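PDB 7PBG: FAD-binding oxidoreductase from Gulosibacter chungangensis, which oxidises 4-ethylphenol and related 4-alkylphenols, using a covalently bound FAD to dehydrogenate the alkyl side chain. Local coordinates for residues V126-D131 with S157-T162; M177-M182 with T229-Q234; I247-E252 with P346-E351. All coordinates share one frame; numbering follows the deposited sequence.

Contact 1: V126-D131 with S157-T162; sequences VEPGVD and SVMGNT. With FAD (flavin-adenine dinucleotide), chain C.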
loop_
_atom_site.group_PDB
_atom_site.type_symbol
_atom_site.label_atom_id
_atom_site.label_comp_id
_atom_site.label_asym_id
_atom_site.label_seq_id
_atom_site.Cartn_x
_atom_site.Cartn_y
_atom_site.Cartn_z
ATOM N N VAL A 126 -8.444 12.062 -11.375
ATOM C CA VAL A 126 -8.795 11.672 -12.761
ATOM C C VAL A 126 -10.105 10.898 -12.780
ATOM O O VAL A 126 -10.400 10.144 -11.838
ATOM C CB VAL A 126 -7.663 10.876 -13.440
ATOM C CG1 VAL A 126 -6.420 11.733 -13.544
ATOM C CG2 VAL A 126 -7.351 9.582 -12.718
ATOM N N GLU A 127 -10.808 11.064 -13.862
ATOM C CA GLU A 127 -11.925 10.173 -14.251
ATOM C C GLU A 127 -11.360 9.035 -15.093
ATOM O O GLU A 127 -10.212 9.029 -15.569
ATOM C CB GLU A 127 -12.995 11.010 -14.980
ATOM C CG GLU A 127 -13.630 12.035 -14.059
ATOM C CD GLU A 127 -14.834 12.736 -14.637
ATOM O OE1 GLU A 127 -14.800 13.022 -15.848
ATOM O OE2 GLU A 127 -15.868 12.867 -13.898
ATOM N N PRO A 128 -12.185 8.023 -15.384
ATOM C CA PRO A 128 -11.684 6.845 -16.076
ATOM C C PRO A 128 -10.986 7.089 -17.421
ATOM O O PRO A 128 -10.039 6.426 -17.739
ATOM C CB PRO A 128 -12.942 5.983 -16.242
ATOM C CG PRO A 128 -13.816 6.398 -15.101
ATOM C CD PRO A 128 -13.576 7.883 -14.900
ATOM N N GLY A 129 -11.480 8.026 -18.232
ATOM C CA GLY A 129 -11.028 8.161 -19.611
ATOM C C GLY A 129 -9.756 8.968 -19.741
ATOM O O GLY A 129 -9.265 9.118 -20.895
ATOM N N VAL A 130 -9.210 9.479 -18.634
ATOM C CA VAL A 130 -7.932 10.233 -18.725
ATOM C C VAL A 130 -6.789 9.252 -18.990
ATOM O O VAL A 130 -6.552 8.327 -18.173
ATOM C CB VAL A 130 -7.608 11.035 -17.462
ATOM C CG1 VAL A 130 -6.287 11.773 -17.618
ATOM C CG2 VAL A 130 -8.728 12.009 -17.079
ATOM N N ASP A 131 -6.094 9.442 -20.106
ATOM C CA ASP A 131 -4.939 8.614 -20.496
ATOM C C ASP A 131 -3.680 9.371 -20.108
ATOM O O ASP A 131 -3.757 10.526 -19.675
ATOM C CB ASP A 131 -4.943 8.159 -21.959
ATOM C CG ASP A 131 -5.017 9.248 -23.000
ATOM O OD1 ASP A 131 -4.764 10.423 -22.658
ATOM O OD2 ASP A 131 -5.260 8.898 -24.163
ATOM N N SER A 157 -5.006 4.212 -19.638
ATOM C CA SER A 157 -5.803 4.967 -18.634
ATOM C C SER A 157 -5.074 5.074 -17.291
ATOM O O SER A 157 -4.620 4.024 -16.716
ATOM C CB SER A 157 -7.173 4.327 -18.441
ATOM O OG SER A 157 -7.777 4.821 -17.269
ATOM N N VAL A 158 -4.911 6.276 -16.752
ATOM C CA VAL A 158 -4.244 6.423 -15.424
ATOM C C VAL A 158 -4.959 5.523 -14.434
ATOM O O VAL A 158 -4.290 4.713 -13.711
ATOM C CB VAL A 158 -4.209 7.898 -15.006
ATOM C CG1 VAL A 158 -3.552 8.101 -13.639
ATOM C CG2 VAL A 158 -3.565 8.742 -16.071
ATOM N N MET A 159 -6.283 5.552 -14.471
ATOM C CA MET A 159 -7.127 4.770 -13.538
ATOM C C MET A 159 -7.089 3.290 -13.895
ATOM O O MET A 159 -6.898 2.393 -12.991
ATOM C CB MET A 159 -8.559 5.286 -13.589
ATOM C CG MET A 159 -9.439 4.539 -12.670
ATOM S SD MET A 159 -11.171 5.002 -12.821
ATOM C CE MET A 159 -11.082 6.663 -12.147
ATOM N N GLY A 160 -7.334 2.991 -15.166
ATOM C CA GLY A 160 -7.464 1.589 -15.600
ATOM C C GLY A 160 -6.185 0.810 -15.361
ATOM O O GLY A 160 -6.205 -0.320 -14.863
ATOM N N ASN A 161 -5.031 1.416 -15.654
ATOM C CA ASN A 161 -3.745 0.735 -15.442
ATOM C C ASN A 161 -3.615 0.437 -13.944
ATOM O O ASN A 161 -3.186 -0.663 -13.569
ATOM C CB ASN A 161 -2.628 1.623 -15.980
ATOM C CG ASN A 161 -1.281 0.990 -15.780
ATOM O OD1 ASN A 161 -0.701 1.073 -14.676
ATOM N ND2 ASN A 161 -0.787 0.368 -16.834
ATOM N N THR A 162 -3.933 1.418 -13.098
ATOM C CA THR A 162 -3.846 1.287 -11.635
ATOM C C THR A 162 -4.668 0.085 -11.201
ATOM O O THR A 162 -4.175 -0.643 -10.301
ATOM C CB THR A 162 -4.205 2.599 -10.932
ATOM O OG1 THR A 162 -3.285 3.607 -11.348
ATOM C CG2 THR A 162 -4.104 2.493 -9.439
HETATM P PA FAD C . -8.436 -0.719 -18.824
HETATM O O1A FAD C . -8.492 -1.708 -19.943
HETATM O O2A FAD C . -9.400 0.441 -18.837
HETATM O O5B FAD C . -8.646 -1.501 -17.480
HETATM C C5B FAD C . -7.987 -2.731 -17.215
HETATM C C4B FAD C . -8.856 -3.522 -16.269
HETATM O O4B FAD C . -8.979 -2.837 -14.988
HETATM C C3B FAD C . -10.312 -3.739 -16.713
HETATM O O3B FAD C . -10.422 -4.833 -17.619
HETATM C C2B FAD C . -11.045 -3.901 -15.371
HETATM O O2B FAD C . -10.881 -5.228 -14.908
HETATM C C1B FAD C . -10.308 -2.889 -14.500
HETATM N N9A FAD C . -10.855 -1.557 -14.532
HETATM C C8A FAD C . -10.388 -0.518 -15.273
HETATM N N7A FAD C . -11.071 0.571 -15.078
HETATM C C5A FAD C . -12.078 0.217 -14.211
HETATM C C6A FAD C . -13.090 0.959 -13.596
HETATM N N6A FAD C . -13.315 2.252 -13.860
HETATM N N1A FAD C . -13.919 0.292 -12.761
HETATM C C2A FAD C . -13.678 -1.020 -12.508
HETATM N N3A FAD C . -12.732 -1.807 -13.005
HETATM C C4A FAD C . -11.956 -1.114 -13.863
HETATM N N1 FAD C . 1.201 -2.421 -18.674
HETATM C C2 FAD C . 1.828 -1.841 -17.666
HETATM O O2 FAD C . 1.278 -1.731 -16.540
HETATM N N3 FAD C . 3.037 -1.270 -17.824
HETATM C C4 FAD C . 3.732 -1.330 -18.998
HETATM O O4 FAD C . 4.814 -0.721 -19.107
HETATM C C4X FAD C . 3.137 -1.968 -20.069
HETATM N N5 FAD C . 3.809 -2.039 -21.187
HETATM C C5X FAD C . 3.187 -2.669 -22.238
HETATM C C6 FAD C . 3.878 -2.736 -23.456
HETATM C C7 FAD C . 3.311 -3.298 -24.583
HETATM C C7M FAD C . 4.093 -3.330 -25.880
HETATM C C8 FAD C . 1.997 -3.804 -24.493
HETATM C C8M FAD C . 1.339 -4.424 -25.689
HETATM C C9 FAD C . 1.320 -3.775 -23.291
HETATM C C9A FAD C . 1.881 -3.196 -22.137
HETATM N N10 FAD C . 1.203 -3.097 -20.926
HETATM C C10 FAD C . 1.809 -2.464 -19.850
HETATM C "C1'" FAD C . -0.202 -3.553 -20.770
HETATM C "C2'" FAD C . -1.237 -2.462 -21.089
HETATM O "O2'" FAD C . -0.868 -1.721 -22.300
HETATM C "C3'" FAD C . -1.424 -1.392 -19.994
HETATM O "O3'" FAD C . -1.460 -1.996 -18.724
HETATM C "C4'" FAD C . -2.663 -0.499 -20.144
HETATM O "O4'" FAD C . -2.459 0.745 -19.457
HETATM C "C5'" FAD C . -3.895 -1.185 -19.617
HETATM O "O5'" FAD C . -5.075 -0.777 -20.323
HETATM P P FAD C . -5.971 0.443 -19.814
HETATM O O1P FAD C . -6.795 0.929 -20.969
HETATM O O2P FAD C . -5.037 1.406 -19.153
HETATM O O3P FAD C . -6.920 -0.205 -18.701
HETATM O O HOH W 1 -7.675 7.738 -15.758
#
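Met159 reaches from the start of helix 158-163 into the hollow beside the turn Glu127-Val130, lying alongside the Pro128 ring. Its CG is anti to the backbone N (chi1 -180°) and the chain stays extended until it bends at the last torsion. The extended part sets Met159 SD 3.8 Å from Pro128 CG, and the final bend turns Met159 CE to 3.6 Å from Val126 O. The same sulfur also meets the adenine amino group, Met159 SD to FAD N6A being 3.6 Å. Val158 is the second bump: CG1 faces Val126 CG2, CG2 lies near Val130 CG1, and Leu135 of helix 132-142 adds to this apolar patch. Between the two side chains the backbones are joined by polar bonds. Val158 N donates to Val130 O (3.0 Å), and water 1 accepts from Met159 N and probably shares its protons among Glu127 O, Val130 O and other acceptors. Ser157 OG, at the N-cap, gives its proton to Pro128 O (2.8 Å) and accepts from Gly160 N (2.8 Å). Ser157 N donates to FAD O2P (2.8 Å), and a side chain on Gly160 would collide with FAD O3P. The helix N-terminus thus faces the pyrophosphate, where its dipole would probably help to offset the negative charge.

Contact 2: M177-M182 with T229-Q234; sequences MWRCGM and TRMGMQ
Trp178 and Gln234 meet where helix 175-178 gives way to strand 179-186, which runs antiparallel to strand 226-237. Three backbone hydrogen bonds join the segments: Gln234 N to Trp178 O (2.8 Å), Cys180 N to Gly232 O (2.9 Å) and Gly232 N to Gly181 O (2.8 Å). Arg179-Met233 and Met182-Met231 are non-hydrogen-bonded pairs, and the one-residue shift between them is a beta bulge. Glycine suits both sides of it: Gly181 has backbone angles that would jam a CB against the preceding carbonyl, and a CB on Gly232 would clash with Cys180 O.

Methionines dominate the apolar contacts. Met231 and Met182 lie side by side, their CE atoms 3.9 Å apart, while Arg179 CG also rests on Met231 CE. Met233, folded back at chi2 (55°), sets its SD 3.7 Å from Trp178 CB.

Among the polar side chains, Gln234 crosses Trp178 at about a right angle, its OE1 at the indole edge, 3.5 Å from Trp178 CE3. Water 2 joins Gln234 OE1 to Met177 O, and Gln234 NE2 donates to His206 O. Arg179 NE forms a salt bridge with Glu217, whose carboxylate also accepts from Gly181 N. Both ends of the buried Gln234 amide are bonded, the acceptor His206 O at NE2 setting its flip, and the arginine charge at the bulge is probably balanced by Glu217.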
loop_
_atom_site.group_PDB
_atom_site.type_symbol
_atom_site.label_atom_id
_atom_site.label_comp_id
_atom_site.label_asym_id
_atom_site.label_seq_id
_atom_site.Cartn_x
_atom_site.Cartn_y
_atom_site.Cartn_z
ATOM N N MET A 177 0.744 2.229 -5.366
ATOM C CA MET A 177 1.292 2.955 -4.191
ATOM C C MET A 177 0.845 4.417 -4.204
ATOM O O MET A 177 0.534 4.973 -3.136
ATOM C CB MET A 177 2.824 2.897 -4.239
ATOM C CG MET A 177 3.555 3.601 -3.122
ATOM S SD MET A 177 5.334 3.098 -3.204
ATOM C CE MET A 177 5.224 1.371 -3.646
ATOM N N TRP A 178 0.720 5.009 -5.374
ATOM C CA TRP A 178 0.439 6.458 -5.497
ATOM C C TRP A 178 -1.032 6.769 -5.721
ATOM O O TRP A 178 -1.394 7.934 -5.553
ATOM C CB TRP A 178 1.380 7.058 -6.533
ATOM C CG TRP A 178 2.775 6.724 -6.134
ATOM C CD1 TRP A 178 3.614 5.819 -6.723
ATOM C CD2 TRP A 178 3.440 7.183 -4.947
ATOM N NE1 TRP A 178 4.775 5.742 -6.017
ATOM C CE2 TRP A 178 4.710 6.568 -4.934
ATOM C CE3 TRP A 178 3.104 8.077 -3.921
ATOM C CZ2 TRP A 178 5.646 6.803 -3.932
ATOM C CZ3 TRP A 178 4.024 8.294 -2.913
ATOM C CH2 TRP A 178 5.269 7.660 -2.922
ATOM N N ARG A 179 -1.830 5.743 -6.037
ATOM C CA ARG A 179 -3.306 5.770 -5.961
ATOM C C ARG A 179 -3.706 6.253 -4.569
ATOM O O ARG A 179 -3.284 5.642 -3.573
ATOM C CB ARG A 179 -3.829 4.367 -6.212
ATOM C CG ARG A 179 -5.342 4.191 -6.070
ATOM C CD ARG A 179 -5.661 2.734 -5.953
ATOM N NE ARG A 179 -5.252 2.243 -4.638
ATOM C CZ ARG A 179 -4.781 1.037 -4.359
ATOM N NH1 ARG A 179 -4.680 0.134 -5.305
ATOM N NH2 ARG A 179 -4.403 0.741 -3.135
ATOM N N CYS A 180 -4.622 7.212 -4.466
ATOM C CA CYS A 180 -5.149 7.589 -3.144
ATOM C C CYS A 180 -6.520 8.238 -3.268
ATOM O O CYS A 180 -6.625 9.336 -3.840
ATOM C CB CYS A 180 -4.170 8.531 -2.452
ATOM S SG CYS A 180 -4.608 8.764 -0.711
ATOM N N GLY A 181 -7.554 7.532 -2.889
ATOM C CA GLY A 181 -8.914 8.076 -2.867
ATOM C C GLY A 181 -9.647 7.666 -4.121
ATOM O O GLY A 181 -9.316 8.188 -5.224
ATOM N N MET A 182 -10.663 6.829 -3.983
ATOM C CA MET A 182 -11.426 6.305 -5.122
ATOM C C MET A 182 -12.902 6.530 -4.822
ATOM O O MET A 182 -13.314 6.367 -3.643
ATOM C CB MET A 182 -11.196 4.798 -5.275
ATOM C CG MET A 182 -9.816 4.479 -5.728
ATOM S SD MET A 182 -9.475 2.721 -5.574
ATOM C CE MET A 182 -10.414 2.082 -6.963
ATOM N N THR A 229 -15.220 5.459 -10.509
ATOM C CA THR A 229 -15.659 6.644 -11.295
ATOM C C THR A 229 -14.711 7.817 -11.062
ATOM O O THR A 229 -14.832 8.842 -11.759
ATOM C CB THR A 229 -17.108 6.948 -10.933
ATOM O OG1 THR A 229 -17.165 7.197 -9.525
ATOM C CG2 THR A 229 -18.012 5.794 -11.306
ATOM N N ARG A 230 -13.804 7.711 -10.121
ATOM C CA ARG A 230 -12.880 8.840 -9.788
ATOM C C ARG A 230 -11.723 8.266 -9.010
ATOM O O ARG A 230 -11.954 7.363 -8.137
ATOM C CB ARG A 230 -13.630 9.924 -8.999
ATOM C CG ARG A 230 -12.799 11.196 -8.851
ATOM C CD ARG A 230 -13.275 12.137 -7.770
ATOM N NE ARG A 230 -14.606 12.612 -8.081
ATOM C CZ ARG A 230 -15.111 13.773 -7.738
ATOM N NH1 ARG A 230 -14.396 14.641 -7.039
ATOM N NH2 ARG A 230 -16.333 14.063 -8.144
ATOM N N MET A 231 -10.501 8.760 -9.243
ATOM C CA MET A 231 -9.318 8.242 -8.549
ATOM C C MET A 231 -8.296 9.362 -8.379
ATOM O O MET A 231 -8.080 10.127 -9.355
ATOM C CB MET A 231 -8.660 7.104 -9.318
ATOM C CG MET A 231 -7.499 6.463 -8.569
ATOM S SD MET A 231 -6.682 5.225 -9.574
ATOM C CE MET A 231 -7.720 3.840 -9.118
ATOM N N GLY A 232 -7.762 9.494 -7.161
ATOM C CA GLY A 232 -6.615 10.391 -6.967
ATOM C C GLY A 232 -5.333 9.668 -7.329
ATOM O O GLY A 232 -5.194 8.448 -7.015
ATOM N N MET A 233 -4.408 10.380 -7.964
ATOM C CA MET A 233 -3.086 9.806 -8.322
ATOM C C MET A 233 -2.038 10.782 -7.831
ATOM O O MET A 233 -2.036 11.911 -8.342
ATOM C CB MET A 233 -2.919 9.546 -9.816
ATOM C CG MET A 233 -1.544 9.008 -10.222
ATOM S SD MET A 233 -1.124 7.493 -9.277
ATOM C CE MET A 233 -2.455 6.401 -9.778
ATOM N N GLN A 234 -1.295 10.414 -6.794
ATOM C CA GLN A 234 -0.206 11.309 -6.285
ATOM C C GLN A 234 0.920 11.362 -7.336
ATOM O O GLN A 234 1.152 10.353 -8.014
ATOM C CB GLN A 234 0.222 10.788 -4.919
ATOM C CG GLN A 234 -0.920 10.864 -3.941
ATOM C CD GLN A 234 -0.632 10.271 -2.601
ATOM O OE1 GLN A 234 0.346 9.549 -2.423
ATOM N NE2 GLN A 234 -1.480 10.621 -1.661
HETATM O O HOH W 2 -0.667 7.165 -1.322
#

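Contact 3: I247-E252 with P346-E351; sequences IYFENE and PGARFE
Tyr248 O is gripped by two donors, Arg349 N at 3.0 Å and water 3 at 2.8 Å, and the same water reaches Gly347 O. In return Tyr248 N donates to Arg349 O (2.8 Å), completing an antiparallel hydrogen-bonded pair. Past the strand ends, water 4 carries the connection on from Glu250 N to Pro346 O. The Tyr248 ring comes over one face of the Arg349 guanidinium, CD2 lying 3.3 Å from Arg349 NH2, with the two planes 29° apart. Arg349 leaves its backbone extended and bends at chi3 (58°), which carries the guanidinium back to the Tyr248 ring. At the guanidinium edge, Arg349 NH1 makes a salt bridge with Glu351 OE2 (2.8 Å), while Glu351 OE1 bonds to Thr355. An alanine in place of Arg349 would probably leave a gap beside Tyr248 CD2 and CE2 and Glu351 OE2 without its charged mate. The opposite sheet face is apolar: Ile247 CG1 meets Phe350 CD1 at 3.6 Å and Phe249 CE1 meets Ala348 CB at 3.6 Å, with helix 328-342 packed against Ile247, Phe249 and Phe350. Strand 349-352, outermost within this chain, thereby joins strand 241-249 in the large antiparallel sheet, consistent with the helix-backed cap domain of vanillyl-alcohol-oxidase-type flavoproteins.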
loop_
_atom_site.group_PDB
_atom_site.type_symbol
_atom_site.label_atom_id
_atom_site.label_comp_id
_atom_site.label_asym_id
_atom_site.label_seq_id
_atom_site.Cartn_x
_atom_site.Cartn_y
_atom_site.Cartn_z
ATOM N N ILE A 247 22.981 0.854 -20.814
ATOM C CA ILE A 247 24.176 0.010 -20.565
ATOM C C ILE A 247 24.048 -1.235 -21.423
ATOM O O ILE A 247 23.046 -1.924 -21.291
ATOM C CB ILE A 247 24.367 -0.350 -19.082
ATOM C CG1 ILE A 247 23.927 0.791 -18.149
ATOM C CG2 ILE A 247 25.816 -0.723 -18.889
ATOM C CD1 ILE A 247 24.138 0.504 -16.715
ATOM N N TYR A 248 24.993 -1.419 -22.319
ATOM C CA TYR A 248 24.930 -2.507 -23.319
ATOM C C TYR A 248 25.855 -3.633 -22.893
ATOM O O TYR A 248 27.049 -3.389 -22.631
ATOM C CB TYR A 248 25.333 -1.985 -24.686
ATOM C CG TYR A 248 24.572 -0.747 -25.069
ATOM C CD1 TYR A 248 23.236 -0.807 -25.410
ATOM C CD2 TYR A 248 25.198 0.474 -25.111
ATOM C CE1 TYR A 248 22.529 0.319 -25.781
ATOM C CE2 TYR A 248 24.516 1.616 -25.489
ATOM C CZ TYR A 248 23.181 1.530 -25.838
ATOM O OH TYR A 248 22.535 2.663 -26.217
ATOM N N PHE A 249 25.351 -4.856 -22.942
ATOM C CA PHE A 249 26.152 -6.045 -22.569
ATOM C C PHE A 249 26.256 -6.924 -23.808
ATOM O O PHE A 249 25.244 -7.163 -24.504
ATOM C CB PHE A 249 25.493 -6.721 -21.374
ATOM C CG PHE A 249 25.429 -5.805 -20.184
ATOM C CD1 PHE A 249 26.499 -5.692 -19.331
ATOM C CD2 PHE A 249 24.343 -4.953 -20.010
ATOM C CE1 PHE A 249 26.467 -4.808 -18.279
ATOM C CE2 PHE A 249 24.283 -4.095 -18.924
ATOM C CZ PHE A 249 25.353 -4.006 -18.071
ATOM N N GLU A 250 27.471 -7.394 -24.077
ATOM C CA GLU A 250 27.822 -8.026 -25.366
ATOM C C GLU A 250 27.353 -9.491 -25.402
ATOM O O GLU A 250 27.477 -10.108 -26.469
ATOM C CB GLU A 250 29.330 -7.857 -25.594
ATOM C CG GLU A 250 30.172 -8.772 -24.756
ATOM C CD GLU A 250 31.664 -8.731 -25.067
ATOM O OE1 GLU A 250 32.064 -7.870 -25.841
ATOM O OE2 GLU A 250 32.402 -9.532 -24.463
ATOM N N ASN A 251 27.042 -10.100 -24.252
ATOM C CA ASN A 251 26.818 -11.561 -24.216
ATOM C C ASN A 251 25.410 -11.864 -23.710
ATOM O O ASN A 251 25.014 -11.293 -22.676
ATOM C CB ASN A 251 27.897 -12.226 -23.357
ATOM C CG ASN A 251 28.095 -13.686 -23.682
ATOM O OD1 ASN A 251 27.150 -14.485 -23.788
ATOM N ND2 ASN A 251 29.358 -14.046 -23.880
ATOM N N GLU A 252 24.728 -12.822 -24.317
ATOM C CA GLU A 252 23.455 -13.315 -23.754
ATOM C C GLU A 252 23.688 -13.815 -22.334
ATOM O O GLU A 252 22.734 -13.819 -21.536
ATOM C CB GLU A 252 22.869 -14.473 -24.545
ATOM C CG GLU A 252 22.098 -14.010 -25.732
ATOM C CD GLU A 252 21.218 -15.078 -26.342
ATOM O OE1 GLU A 252 20.876 -16.036 -25.632
ATOM O OE2 GLU A 252 20.865 -14.912 -27.532
ATOM N N PRO A 346 32.804 -7.620 -18.327
ATOM C CA PRO A 346 33.618 -7.479 -19.528
ATOM C C PRO A 346 32.773 -7.157 -20.760
ATOM O O PRO A 346 31.729 -7.758 -20.995
ATOM C CB PRO A 346 34.336 -8.815 -19.666
ATOM C CG PRO A 346 34.388 -9.355 -18.229
ATOM C CD PRO A 346 33.120 -8.850 -17.562
ATOM N N GLY A 347 33.222 -6.175 -21.516
ATOM C CA GLY A 347 32.547 -5.799 -22.767
ATOM C C GLY A 347 31.406 -4.803 -22.597
ATOM O O GLY A 347 30.924 -4.316 -23.640
ATOM N N ALA A 348 30.977 -4.496 -21.376
ATOM C CA ALA A 348 29.864 -3.542 -21.129
ATOM C C ALA A 348 30.264 -2.163 -21.629
ATOM O O ALA A 348 31.450 -1.798 -21.567
ATOM C CB ALA A 348 29.487 -3.460 -19.677
ATOM N N ARG A 349 29.286 -1.430 -22.124
ATOM C CA ARG A 349 29.424 -0.034 -22.621
ATOM C C ARG A 349 28.295 0.819 -22.026
ATOM O O ARG A 349 27.132 0.402 -22.010
ATOM C CB ARG A 349 29.409 0.044 -24.143
ATOM C CG ARG A 349 29.613 1.461 -24.663
ATOM C CD ARG A 349 29.920 1.475 -26.143
ATOM N NE ARG A 349 28.871 0.836 -26.905
ATOM C CZ ARG A 349 27.735 1.418 -27.300
ATOM N NH1 ARG A 349 27.495 2.670 -27.004
ATOM N NH2 ARG A 349 26.824 0.732 -27.982
ATOM N N PHE A 350 28.654 1.987 -21.528
ATOM C CA PHE A 350 27.732 2.887 -20.814
ATOM C C PHE A 350 27.538 4.158 -21.651
ATOM O O PHE A 350 28.533 4.745 -22.097
ATOM C CB PHE A 350 28.292 3.198 -19.428
ATOM C CG PHE A 350 27.392 3.994 -18.540
ATOM C CD1 PHE A 350 26.456 3.357 -17.728
ATOM C CD2 PHE A 350 27.441 5.380 -18.535
ATOM C CE1 PHE A 350 25.615 4.094 -16.917
ATOM C CE2 PHE A 350 26.650 6.114 -17.664
ATOM C CZ PHE A 350 25.739 5.474 -16.863
ATOM N N GLU A 351 26.312 4.623 -21.745
ATOM C CA GLU A 351 25.991 5.929 -22.406
ATOM C C GLU A 351 24.928 6.639 -21.570
ATOM O O GLU A 351 24.121 5.982 -20.928
ATOM C CB GLU A 351 25.482 5.737 -23.828
ATOM C CG GLU A 351 26.379 4.970 -24.778
ATOM C CD GLU A 351 27.728 5.611 -25.079
ATOM O OE1 GLU A 351 27.896 6.844 -24.829
ATOM O OE2 GLU A 351 28.581 4.898 -25.629
HETATM O O HOH W 3 28.624 -3.654 -24.990
HETATM O O HOH W 4 29.053 -7.270 -21.666
#

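Contacts 1 and 2 form one continuous body, their centres 10 Å apart. Val126 N probably bonds to Met231 O (2.8 Å), Met159 CE packs at 3.6 Å from Arg230 N, and Thr162 OG1 lies 3.3 Å from Met233 CE, so helix 158-163 rests on the sheet of contact 2. Contact 1 touches FAD directly from adenine to flavin, Asn161 ND2 bonding to FAD O2 at 3.0 Å; contact 2 stands behind it, the Met182 side chain about 7 Å from the cofactor. Contact 3 is remote, its centre 37 Å from that of contact 1 and 39 Å from that of contact 2, although strand 241-249 directly follows strand 226-237 in the chain.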